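Side-chain contact in gamma-glutamyltranspeptidase (Ggt) (Helicobacter pylori 26695, PDB 5BPK), which probably transfers or hydrolyses the gamma-glutamyl group of glutathione and related compounds as an N-terminal nucleophile hydrolase: residues M41-I46 and N50-G55. Sequence-based numbering, arbitrary orientation.
Sequences MDDFSI and NPNLYG. With 4UD ((2S)-amino[(5S)-4,5-dihydro-1,2-oxazol-5-yl]acetic acid), chain O.
With CG of Asp-42 trans to the backbone N (chi1 -168°) and CG of Asn-52 held between backbone N and carbonyl carbon (chi1 80°), the two side chains cross at a slant, OD2 of Asp-42 3.4 Å from Asn-52 CB and the carboxylate and amide planes 21° apart. Each reaches the other segment's backbone. The syn lone pair of Asp-42 OD2 accepts from Leu-53 N at 3.1 Å. In return, Asn-52 ND2 donates to Asp-42 O at 3.1 Å; the acceptor sits near the amide plane, whereas the donor is tilted from the carbonyl plane. The other Asp-42 oxygen, OD1, bonds to Ser-127 of the partner Ggt chain. At the other end of the amide, Asn-52 OD1 accepts from Tyr-54 N, 3.0 Å away and above the carbonyl plane, closing an Asx turn within the type I turn from Asn-52 to Gly-55.

Asn-52 ND2 has a second partner, a water that donates to Asp-43 OD1 at 2.8 Å. This carboxylate oxygen also meets the Tyr-54 ring at its edge, 3.9 Å from CE2. Asp-43 OD2 receives N7 of the bound acivicin-like ligand at 2.7 Å and forms a salt bridge with Arg-103 of the partner chain, while Tyr-54 OH bonds to Asn-21.

The cross-ties join two parts of the loop between strands 13-19 and 77-81 that supply Asp-43 and Tyr-54 to the ligand pocket. Through the water, Asn-52 probably serves as a second-shell residue steadying the Asp-43 carboxylate, whose contacts with water, arginine and ligand amine are consistent with recognition of a substrate's alpha-amino group.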
ATOM      1  N   MET B  41      12.288  -1.111   6.980  1.00 12.48           N
ATOM      2  CA  MET B  41      12.647  -1.744   8.263  1.00 13.83           C
ATOM      3  C   MET B  41      11.852  -1.191   9.441  1.00 12.70           C
ATOM      4  O   MET B  41      11.669  -1.895  10.424  1.00 14.17           O
ATOM      5  CB  MET B  41      14.152  -1.664   8.542  1.00 13.34           C
ATOM      6  CG  MET B  41      15.007  -2.401   7.506  1.00 15.03           C
ATOM      7  SD  MET B  41      14.789  -4.207   7.473  1.00 14.28           S
ATOM      8  CE  MET B  41      15.689  -4.686   8.958  1.00 15.21           C
ATOM      9  N   ASP B  42      11.365   0.047   9.344  1.00 14.33           N
ATOM     10  CA  ASP B  42      10.504   0.628  10.397  1.00 15.44           C
ATOM     11  C   ASP B  42       9.116  -0.037  10.513  1.00 14.65           C
ATOM     12  O   ASP B  42       8.360   0.250  11.441  1.00 15.63           O
ATOM     13  CB  ASP B  42      10.325   2.141  10.197  1.00 14.78           C
ATOM     14  CG  ASP B  42       9.690   2.818  11.407  1.00 16.42           C
ATOM     15  OD1 ASP B  42      10.350   2.859  12.474  1.00 17.43           O
ATOM     16  OD2 ASP B  42       8.528   3.290  11.299  1.00 15.85           O
ATOM     17  N   ASP B  43       8.747  -0.872   9.550  1.00 13.22           N
ATOM     18  CA  ASP B  43       7.510  -1.636   9.670  1.00 11.28           C
ATOM     19  C   ASP B  43       7.658  -2.870  10.556  1.00 11.96           C
ATOM     20  O   ASP B  43       6.656  -3.484  10.903  1.00 14.52           O
ATOM     21  CB  ASP B  43       6.961  -2.020   8.300  1.00 12.31           C
ATOM     22  CG  ASP B  43       6.183  -0.894   7.635  1.00 10.32           C
ATOM     23  OD1 ASP B  43       5.983   0.181   8.242  1.00 14.27           O
ATOM     24  OD2 ASP B  43       5.768  -1.100   6.482  1.00 12.97           O
ATOM     25  N   PHE B  44       8.887  -3.240  10.908  1.00 12.16           N
ATOM     26  CA  PHE B  44       9.116  -4.203  12.005  1.00 12.51           C
ATOM     27  C   PHE B  44       8.840  -3.536  13.344  1.00 12.87           C
ATOM     28  O   PHE B  44       8.912  -2.310  13.475  1.00 13.49           O
ATOM     29  CB  PHE B  44      10.560  -4.708  12.041  1.00 13.63           C
ATOM     30  CG  PHE B  44      10.894  -5.733  10.987  1.00 12.60           C
ATOM     31  CD1 PHE B  44      10.351  -7.010  11.050  1.00 12.20           C
ATOM     32  CD2 PHE B  44      11.773  -5.431   9.948  1.00 13.09           C
ATOM     33  CE1 PHE B  44      10.664  -7.969  10.100  1.00 13.38           C
ATOM     34  CE2 PHE B  44      12.100  -6.388   9.000  1.00 13.07           C
ATOM     35  CZ  PHE B  44      11.537  -7.659   9.070  1.00 12.02           C
ATOM     36  N   SER B  45       8.565  -4.356  14.351  1.00 13.13           N
ATOM     37  CA  SER B  45       8.684  -3.908  15.730  1.00 14.58           C
ATOM     38  C   SER B  45      10.169  -3.944  16.065  1.00 14.96           C
ATOM     39  O   SER B  45      10.774  -5.020  16.124  1.00 17.46           O
ATOM     40  CB  SER B  45       7.881  -4.794  16.680  1.00 14.01           C
ATOM     41  OG  SER B  45       8.053  -4.357  18.017  1.00 17.09           O
ATOM     42  N   ILE B  46      10.764  -2.765  16.249  1.00 15.13           N
ATOM     43  CA  ILE B  46      12.197  -2.659  16.530  1.00 16.52           C
ATOM     44  C   ILE B  46      12.521  -2.784  18.030  1.00 17.78           C
ATOM     45  O   ILE B  46      13.679  -2.957  18.404  1.00 19.73           O
ATOM     46  CB  ILE B  46      12.807  -1.367  15.920  1.00 16.32           C
ATOM     47  CG1 ILE B  46      12.277  -0.099  16.603  1.00 17.33           C
ATOM     48  CG2 ILE B  46      12.531  -1.320  14.411  1.00 17.06           C
ATOM     49  CD1 ILE B  46      12.890   1.163  16.057  1.00 19.34           C
ATOM     50  N   ASN B  50       7.151  -0.428  21.106  1.00 19.33           N
ATOM     51  CA  ASN B  50       7.565   0.856  20.521  1.00 20.82           C
ATOM     52  C   ASN B  50       6.676   1.205  19.322  1.00 18.48           C
ATOM     53  O   ASN B  50       6.573   0.401  18.405  1.00 20.79           O
ATOM     54  CB  ASN B  50       9.022   0.778  20.065  1.00 21.68           C
ATOM     55  CG  ASN B  50       9.487   2.038  19.362  1.00 22.20           C
ATOM     56  OD1 ASN B  50       9.657   2.057  18.135  1.00 23.18           O
ATOM     57  ND2 ASN B  50       9.714   3.096  20.136  1.00 20.55           N
ATOM     58  N   PRO B  51       6.029   2.393  19.332  1.00 19.16           N
ATOM     59  CA  PRO B  51       5.187   2.786  18.199  1.00 17.86           C
ATOM     60  C   PRO B  51       6.029   3.234  17.016  1.00 17.62           C
ATOM     61  O   PRO B  51       6.989   3.982  17.194  1.00 18.63           O
ATOM     62  CB  PRO B  51       4.382   3.969  18.754  1.00 19.35           C
ATOM     63  CG  PRO B  51       5.273   4.568  19.789  1.00 21.97           C
ATOM     64  CD  PRO B  51       6.034   3.424  20.394  1.00 19.68           C
ATOM     65  N   ASN B  52       5.654   2.804  15.812  1.00 16.34           N
ATOM     66  CA  ASN B  52       6.381   3.186  14.597  1.00 16.41           C
ATOM     67  C   ASN B  52       5.788   4.448  13.965  1.00 16.56           C
ATOM     68  O   ASN B  52       5.006   5.153  14.606  1.00 17.20           O
ATOM     69  CB  ASN B  52       6.478   1.997  13.616  1.00 15.54           C
ATOM     70  CG  ASN B  52       5.202   1.754  12.792  1.00 16.35           C
ATOM     71  OD1 ASN B  52       4.126   2.291  13.070  1.00 14.99           O
ATOM     72  ND2 ASN B  52       5.338   0.917  11.765  1.00 13.54           N
ATOM     73  N   LEU B  53       6.173   4.732  12.721  1.00 15.61           N
ATOM     74  CA  LEU B  53       5.729   5.942  12.010  1.00 17.21           C
ATOM     75  C   LEU B  53       4.202   6.100  11.976  1.00 16.62           C
ATOM     76  O   LEU B  53       3.704   7.220  11.875  1.00 18.03           O
ATOM     77  CB  LEU B  53       6.283   5.955  10.579  1.00 17.46           C
ATOM     78  CG  LEU B  53       7.731   6.420  10.375  1.00 20.16           C
ATOM     79  CD1 LEU B  53       8.161   6.186   8.921  1.00 24.44           C
ATOM     80  CD2 LEU B  53       7.911   7.888  10.749  1.00 24.27           C
ATOM     81  N   TYR B  54       3.470   4.988  12.045  1.00 15.36           N
ATOM     82  CA  TYR B  54       1.998   5.027  11.995  1.00 16.77           C
ATOM     83  C   TYR B  54       1.340   4.753  13.352  1.00 15.87           C
ATOM     84  O   TYR B  54       0.123   4.575  13.434  1.00 17.02           O
ATOM     85  CB  TYR B  54       1.476   4.067  10.910  1.00 15.00           C
ATOM     86  CG  TYR B  54       2.228   4.242   9.615  1.00 16.01           C
ATOM     87  CD1 TYR B  54       2.007   5.359   8.826  1.00 14.53           C
ATOM     88  CD2 TYR B  54       3.204   3.334   9.212  1.00 14.91           C
ATOM     89  CE1 TYR B  54       2.703   5.557   7.652  1.00 15.68           C
ATOM     90  CE2 TYR B  54       3.909   3.526   8.034  1.00 14.45           C
ATOM     91  CZ  TYR B  54       3.652   4.644   7.257  1.00 17.47           C
ATOM     92  OH  TYR B  54       4.356   4.861   6.089  1.00 21.30           O
ATOM     93  N   GLY B  55       2.144   4.747  14.414  1.00 16.33           N
ATOM     94  CA  GLY B  55       1.639   4.458  15.759  1.00 16.08           C
ATOM     95  C   GLY B  55       1.268   3.001  15.982  1.00 18.58           C
ATOM     96  O   GLY B  55       0.525   2.670  16.909  1.00 20.78           O
TER
HETATM   97  C3  4UD O 701       2.209   3.275   2.442  1.00 22.64           C
HETATM   98  C4  4UD O 701       2.963   1.481   3.511  1.00 18.07           C
HETATM   99  C5  4UD O 701       3.419   2.900   3.224  1.00 23.69           C
HETATM  100  C6  4UD O 701       3.504   0.859   4.807  1.00 13.57           C
HETATM  101  C8  4UD O 701       3.004  -0.568   4.839  1.00 13.00           C
HETATM  102  O9  4UD O 701       3.572  -1.440   4.229  1.00 13.76           O
HETATM  103  O10 4UD O 701       1.901  -0.889   5.553  1.00 12.30           O
HETATM  104  N7  4UD O 701       4.973   0.834   4.796  1.00 13.67           N
HETATM  105  O2  4UD O 701       1.544   1.550   3.628  1.00 24.83           O
HETATM  106  N1  4UD O 701       1.229   2.483   2.726  1.00 27.05           N
HETATM  107  O   HOH W   1       3.559  -0.142   9.593  1.00 14.05           O
HETATM  108  O   HOH W   2       6.358  -2.262  18.798  1.00 20.83           O
HETATM  109  O   HOH W   3       8.809  -0.316  16.412  1.00 17.86           O